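CocE/NonD family hydrolase (Staphylococcus aureus subsp. aureus COL, PDB 3III) probably hydrolyses ester or amide bonds with an alpha/beta-hydrolase domain that is joined to a C-terminal beta-sandwich domain of the X-Pro dipeptidyl-peptidase type. Local coordinates at residues D422-A427 / T454-S460; K389-F395 / E510-S516. All coordinates share one frame; numbering follows the deposited sequence.

Interaction 1 of 2, residues D422-A427 / T454-S460; sequences DMDLFA and TGWLRVS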
loop_
_atom_site.group_PDB
_atom_site.type_symbol
_atom_site.label_atom_id
_atom_site.label_comp_id
_atom_site.label_asym_id
_atom_site.label_seq_id
_atom_site.Cartn_x
_atom_site.Cartn_y
_atom_site.Cartn_z
ATOM N N ASP A 422 4.533 0.498 29.705
ATOM C CA ASP A 422 4.435 0.825 28.274
ATOM C C ASP A 422 2.982 1.144 27.928
ATOM O O ASP A 422 2.050 0.873 28.699
ATOM C CB ASP A 422 4.970 -0.362 27.483
ATOM C CG ASP A 422 5.481 -0.002 26.093
ATOM O OD1 ASP A 422 5.235 1.119 25.611
ATOM O OD2 ASP A 422 6.138 -0.874 25.477
HETATM N N MSE A 423 2.792 1.773 26.774
HETATM C CA MSE A 423 1.486 2.163 26.313
HETATM C C MSE A 423 1.374 1.913 24.805
HETATM O O MSE A 423 2.295 2.201 24.067
HETATM C CB MSE A 423 1.257 3.658 26.567
HETATM C CG MSE A 423 1.450 4.039 28.001
HETATM SE SE MSE A 423 1.561 6.008 28.181
HETATM C CE MSE A 423 -0.392 6.476 27.913
ATOM N N ASP A 424 0.247 1.369 24.388
ATOM C CA ASP A 424 -0.100 1.312 22.999
ATOM C C ASP A 424 -1.130 2.396 22.716
ATOM O O ASP A 424 -2.245 2.327 23.229
ATOM C CB ASP A 424 -0.647 -0.085 22.634
ATOM C CG ASP A 424 0.467 -1.145 22.566
ATOM O OD1 ASP A 424 1.600 -0.752 22.244
ATOM O OD2 ASP A 424 0.200 -2.359 22.756
ATOM N N LEU A 425 -0.755 3.356 21.845
ATOM C CA LEU A 425 -1.609 4.494 21.522
ATOM C C LEU A 425 -2.121 4.346 20.071
ATOM O O LEU A 425 -1.353 4.052 19.137
ATOM C CB LEU A 425 -0.855 5.803 21.658
ATOM C CG LEU A 425 -0.202 6.199 22.998
ATOM C CD1 LEU A 425 0.661 7.489 22.862
ATOM C CD2 LEU A 425 -1.257 6.403 24.015
ATOM N N PHE A 426 -3.425 4.526 19.940
ATOM C CA PHE A 426 -4.144 4.419 18.698
ATOM C C PHE A 426 -4.688 5.805 18.426
ATOM O O PHE A 426 -5.433 6.356 19.224
ATOM C CB PHE A 426 -5.295 3.429 18.847
ATOM C CG PHE A 426 -4.847 1.974 19.041
ATOM C CD1 PHE A 426 -4.972 1.067 18.035
ATOM C CD2 PHE A 426 -4.311 1.537 20.250
ATOM C CE1 PHE A 426 -4.538 -0.279 18.163
ATOM C CE2 PHE A 426 -3.912 0.184 20.411
ATOM C CZ PHE A 426 -4.037 -0.729 19.396
ATOM N N ALA A 427 -4.240 6.399 17.339
ATOM C CA ALA A 427 -4.695 7.727 16.919
ATOM C C ALA A 427 -5.543 7.650 15.691
ATOM O O ALA A 427 -5.363 6.787 14.799
ATOM C CB ALA A 427 -3.546 8.631 16.686
ATOM N N THR A 454 -5.300 7.432 10.058
ATOM C CA THR A 454 -5.023 6.577 11.171
ATOM C C THR A 454 -3.513 6.572 11.458
ATOM O O THR A 454 -2.620 6.636 10.524
ATOM C CB THR A 454 -5.599 5.183 10.839
ATOM O OG1 THR A 454 -6.994 5.342 10.477
ATOM C CG2 THR A 454 -5.494 4.157 12.023
ATOM N N GLY A 455 -3.188 6.399 12.740
ATOM C CA GLY A 455 -1.806 6.111 13.146
ATOM C C GLY A 455 -1.698 5.382 14.484
ATOM O O GLY A 455 -2.653 5.347 15.248
ATOM N N TRP A 456 -0.522 4.828 14.759
ATOM C CA TRP A 456 -0.269 4.004 15.951
ATOM C C TRP A 456 1.109 4.239 16.549
ATOM O O TRP A 456 2.084 4.486 15.824
ATOM C CB TRP A 456 -0.315 2.534 15.581
ATOM C CG TRP A 456 -1.567 2.029 14.954
ATOM C CD1 TRP A 456 -2.588 1.365 15.594
ATOM C CD2 TRP A 456 -1.894 2.021 13.572
ATOM N NE1 TRP A 456 -3.549 1.009 14.701
ATOM C CE2 TRP A 456 -3.148 1.373 13.445
ATOM C CE3 TRP A 456 -1.260 2.500 12.422
ATOM C CZ2 TRP A 456 -3.788 1.203 12.200
ATOM C CZ3 TRP A 456 -1.897 2.360 11.208
ATOM C CH2 TRP A 456 -3.162 1.693 11.113
ATOM N N LEU A 457 1.245 4.096 17.861
ATOM C CA LEU A 457 2.576 4.049 18.438
ATOM C C LEU A 457 2.618 3.287 19.772
ATOM O O LEU A 457 1.825 3.533 20.632
ATOM C CB LEU A 457 3.087 5.459 18.697
ATOM C CG LEU A 457 4.534 5.562 19.230
ATOM C CD1 LEU A 457 5.550 5.088 18.140
ATOM C CD2 LEU A 457 4.842 6.996 19.737
ATOM N N ARG A 458 3.606 2.424 19.923
ATOM C CA ARG A 458 3.960 1.841 21.211
ATOM C C ARG A 458 4.999 2.794 21.814
ATOM O O ARG A 458 6.049 3.125 21.215
ATOM C CB ARG A 458 4.456 0.412 21.016
ATOM C CG ARG A 458 4.907 -0.289 22.311
ATOM C CD ARG A 458 5.030 -1.781 22.102
ATOM N NE ARG A 458 3.714 -2.410 22.053
ATOM C CZ ARG A 458 3.495 -3.701 21.896
ATOM N NH1 ARG A 458 4.488 -4.560 21.762
ATOM N NH2 ARG A 458 2.253 -4.139 21.856
ATOM N N VAL A 459 4.658 3.331 22.975
ATOM C CA VAL A 459 5.421 4.448 23.543
ATOM C C VAL A 459 6.871 4.075 23.892
ATOM O O VAL A 459 7.770 4.901 23.782
ATOM C CB VAL A 459 4.606 5.099 24.716
ATOM C CG1 VAL A 459 5.422 6.138 25.505
ATOM C CG2 VAL A 459 3.306 5.713 24.128
ATOM N N SER A 460 7.133 2.828 24.271
ATOM C CA SER A 460 8.535 2.396 24.449
ATOM C C SER A 460 9.361 2.498 23.129
ATOM O O SER A 460 10.585 2.555 23.163
ATOM C CB SER A 460 8.632 0.984 25.020
ATOM O OG SER A 460 8.159 0.056 24.091
#

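Interaction 2 of 2, residues K389-F395 / E510-S516; sequences KQQDVSF and EVVVKGS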
loop_
_atom_site.group_PDB
_atom_site.type_symbol
_atom_site.label_atom_id
_atom_site.label_comp_id
_atom_site.label_asym_id
_atom_site.label_seq_id
_atom_site.Cartn_x
_atom_site.Cartn_y
_atom_site.Cartn_z
ATOM N N LYS A 389 -12.842 -0.454 25.621
ATOM C CA LYS A 389 -12.999 -0.148 24.198
ATOM C C LYS A 389 -13.990 0.970 23.907
ATOM O O LYS A 389 -14.104 1.420 22.755
ATOM C CB LYS A 389 -13.439 -1.384 23.398
ATOM C CG LYS A 389 -12.454 -2.528 23.509
ATOM C CD LYS A 389 -12.898 -3.716 22.663
ATOM C CE LYS A 389 -11.677 -4.462 22.116
ATOM N NZ LYS A 389 -10.651 -4.719 23.155
ATOM N N GLN A 390 -14.700 1.429 24.913
ATOM C CA GLN A 390 -15.672 2.490 24.705
ATOM C C GLN A 390 -15.130 3.841 25.143
ATOM O O GLN A 390 -15.837 4.831 25.078
ATOM C CB GLN A 390 -16.953 2.169 25.499
ATOM C CG GLN A 390 -17.511 0.773 25.285
ATOM C CD GLN A 390 -17.643 0.466 23.845
ATOM O OE1 GLN A 390 -18.059 1.302 23.057
ATOM N NE2 GLN A 390 -17.245 -0.724 23.463
ATOM N N GLN A 391 -13.907 3.884 25.637
ATOM C CA GLN A 391 -13.357 5.107 26.182
ATOM C C GLN A 391 -12.233 5.588 25.261
ATOM O O GLN A 391 -11.436 4.808 24.739
ATOM C CB GLN A 391 -12.797 4.913 27.590
ATOM C CG GLN A 391 -13.848 4.790 28.694
ATOM C CD GLN A 391 -13.285 5.036 30.105
ATOM O OE1 GLN A 391 -12.316 5.794 30.331
ATOM N NE2 GLN A 391 -13.937 4.417 31.075
ATOM N N ASP A 392 -12.184 6.897 25.120
ATOM C CA ASP A 392 -11.156 7.572 24.367
ATOM C C ASP A 392 -11.073 9.010 24.824
ATOM O O ASP A 392 -11.856 9.415 25.669
ATOM C CB ASP A 392 -11.446 7.453 22.871
ATOM C CG ASP A 392 -12.747 8.146 22.447
ATOM O OD1 ASP A 392 -13.039 9.232 22.953
ATOM O OD2 ASP A 392 -13.451 7.594 21.575
ATOM N N VAL A 393 -10.093 9.776 24.358
ATOM C CA VAL A 393 -10.203 11.226 24.507
ATOM C C VAL A 393 -10.245 11.814 23.116
ATOM O O VAL A 393 -9.612 11.284 22.201
ATOM C CB VAL A 393 -9.061 11.845 25.312
ATOM C CG1 VAL A 393 -9.140 11.405 26.792
ATOM C CG2 VAL A 393 -7.716 11.534 24.702
ATOM N N SER A 394 -10.972 12.909 22.940
ATOM C CA SER A 394 -11.035 13.516 21.641
ATOM C C SER A 394 -10.999 15.035 21.659
ATOM O O SER A 394 -11.233 15.648 22.677
ATOM C CB SER A 394 -12.227 12.983 20.863
ATOM O OG SER A 394 -13.371 13.713 21.130
ATOM N N PHE A 395 -10.627 15.604 20.523
ATOM C CA PHE A 395 -10.328 17.025 20.370
ATOM C C PHE A 395 -10.773 17.536 19.027
ATOM O O PHE A 395 -10.401 16.968 17.994
ATOM C CB PHE A 395 -8.832 17.236 20.486
ATOM C CG PHE A 395 -8.243 16.650 21.736
ATOM C CD1 PHE A 395 -8.165 17.410 22.898
ATOM C CD2 PHE A 395 -7.812 15.329 21.771
ATOM C CE1 PHE A 395 -7.675 16.900 24.050
ATOM C CE2 PHE A 395 -7.328 14.788 22.981
ATOM C CZ PHE A 395 -7.234 15.563 24.097
ATOM N N GLU A 510 -11.654 16.029 13.958
ATOM C CA GLU A 510 -11.595 15.462 15.294
ATOM C C GLU A 510 -10.410 14.525 15.400
ATOM O O GLU A 510 -10.245 13.618 14.580
ATOM C CB GLU A 510 -12.863 14.705 15.620
ATOM C CG GLU A 510 -12.927 14.169 17.059
ATOM C CD GLU A 510 -14.186 13.332 17.293
ATOM O OE1 GLU A 510 -14.672 12.666 16.340
ATOM O OE2 GLU A 510 -14.696 13.344 18.419
ATOM N N VAL A 511 -9.569 14.775 16.396
ATOM C CA VAL A 511 -8.543 13.846 16.782
ATOM C C VAL A 511 -9.113 12.933 17.866
ATOM O O VAL A 511 -9.662 13.425 18.841
ATOM C CB VAL A 511 -7.344 14.573 17.427
ATOM C CG1 VAL A 511 -6.448 13.543 18.118
ATOM C CG2 VAL A 511 -6.596 15.325 16.419
ATOM N N VAL A 512 -8.880 11.624 17.758
ATOM C CA VAL A 512 -9.280 10.659 18.765
ATOM C C VAL A 512 -8.004 9.919 19.198
ATOM O O VAL A 512 -7.193 9.543 18.355
ATOM C CB VAL A 512 -10.245 9.619 18.189
ATOM C CG1 VAL A 512 -10.596 8.552 19.234
ATOM C CG2 VAL A 512 -11.500 10.291 17.602
ATOM N N VAL A 513 -7.838 9.714 20.504
ATOM C CA VAL A 513 -6.759 8.916 21.043
ATOM C C VAL A 513 -7.389 7.855 21.940
ATOM O O VAL A 513 -8.252 8.162 22.800
ATOM C CB VAL A 513 -5.729 9.785 21.794
ATOM C CG1 VAL A 513 -4.554 8.878 22.338
ATOM C CG2 VAL A 513 -5.192 10.884 20.916
ATOM N N LYS A 514 -6.917 6.616 21.837
ATOM C CA LYS A 514 -7.601 5.515 22.478
ATOM C C LYS A 514 -6.608 4.384 22.734
ATOM O O LYS A 514 -5.538 4.325 22.116
ATOM C CB LYS A 514 -8.661 5.034 21.456
ATOM C CG LYS A 514 -9.714 4.147 22.019
ATOM C CD LYS A 514 -10.720 3.782 20.924
ATOM C CE LYS A 514 -11.897 3.108 21.526
ATOM N NZ LYS A 514 -12.590 2.198 20.594
ATOM N N GLY A 515 -6.976 3.443 23.603
ATOM C CA GLY A 515 -6.108 2.290 23.855
ATOM C C GLY A 515 -6.351 1.078 23.006
ATOM O O GLY A 515 -5.778 -0.006 23.275
ATOM N N SER A 516 -7.196 1.225 22.002
ATOM C CA SER A 516 -7.497 0.130 21.084
ATOM C C SER A 516 -8.008 0.706 19.754
ATOM O O SER A 516 -8.146 1.921 19.616
ATOM C CB SER A 516 -8.493 -0.880 21.742
ATOM O OG SER A 516 -9.701 -0.243 22.116
HETATM O O HOH W 1 -9.381 3.123 25.486
#

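Interaction 1 of 2, residues D422-A427 / T454-S460
Asp422 grips Ser460 with both carboxylate oxygens where two antiparallel strands of the C-terminal beta-sandwich domain begin and end. Ser460 OG donates to Asp422 OD2 at 2.6 Å. Ser460 N donates to Asp422 OD1 from above the carboxylate plane, and Met423 N reaches the same oxygen from the opposite face. Lys483 forms a salt bridge with Asp422 OD2, which probably offsets the charge of this buried carboxylate. Met423 O accepts from Val459 N at 2.8 Å. Asp424 and Arg458 form a side-on salt bridge, carboxylate and guanidinium planes 18° apart. Arg458 NE meets Asp424 OD1 at 2.7 Å and NH2 meets OD2 at 2.9 Å, each on a syn lone pair. A bend at chi3 (-75°) sets the NE edge of the guanidinium beside the carboxylate. Thr536 OG1 and Val537 N also hydrogen-bond to Asp424 OD2. Leu425 and Leu457 exchange two backbone bonds. On their face, Leu425 CD1 presses tightly on Val459 CG2, at 3.4 Å. On the other face Phe426 CD1 lies 3.4 Å from Trp456 CD1, the phenyl and five-membered rings oblique (planes at 75°). Trp456 NE1 bonds to Glu517, and its ring stacks on His205. Ala427 N donates to Gly455 O at 2.8 Å.

Interaction 2 of 2, residues K389-F395 / E510-S516
Lys514 is stretched out, with CG anti to the backbone N (chi1 -165°) and the rest of the chain extended. This carries NZ along the partner segment to Lys389 O, where it donates a hydrogen bond of 2.8 Å. Glu510, extended through CD with chi1 at -175°, brings its carboxylate beside Ser394. These side chains flank an antiparallel pairing at one border of a five-stranded sheet in the C-terminal beta-sandwich domain. Strand 392-398 is outermost there, and 508-514 lies between it and 424-432. Val393 and Val513 exchange two backbone bonds, as do Phe395 and Val511. Between these pairs, Ser394 faces Val512 in a non-hydrogen-bonded pair. Val393 and Val513 lie side by side, with Val393 CG2 3.9 Å from Val513 CB. Tyr384 covers both valines, and Leu371 packs on Phe395 and Val511, so this face is turned to the other sheet of the sandwich. On the other face, with Ser394, Asp392 OD2 lies 3.8 Å from Val512 CG1. Near Gln391 and Gly515 a water bridges the two backbones, joining Gln391 O to Gly515 N and taking the N-H of the latter. Lys514 NZ also donates to Glu517 O, a second carbonyl partner. At the far end of the pairing, Ser394 OG donates to Glu510 OE2 at 3.0 Å, on the anti side, 23° out of the carboxylate plane.

From the N terminus, the chain first passes through the alpha/beta-hydrolase sheet and then enters the C-terminal domain. Segment 389-395 comes first, and its partner 510-516 arrives 115 residues later. Interaction 2 therefore closes a long loop. Interaction 1 is nested inside it and closes a shorter loop between 422-427 and 454-460, 27 residues apart. Both lie in one antiparallel sheet with the order 392-398, 508-514, 424-432, 447-458, 441-443. Strands 508-514 and 424-432 are neighbours and join the two contacts, whose centres are about 12 Å apart. The seam includes a probable hydrogen bond of 3.0 Å between Phe426 O and Lys514 N.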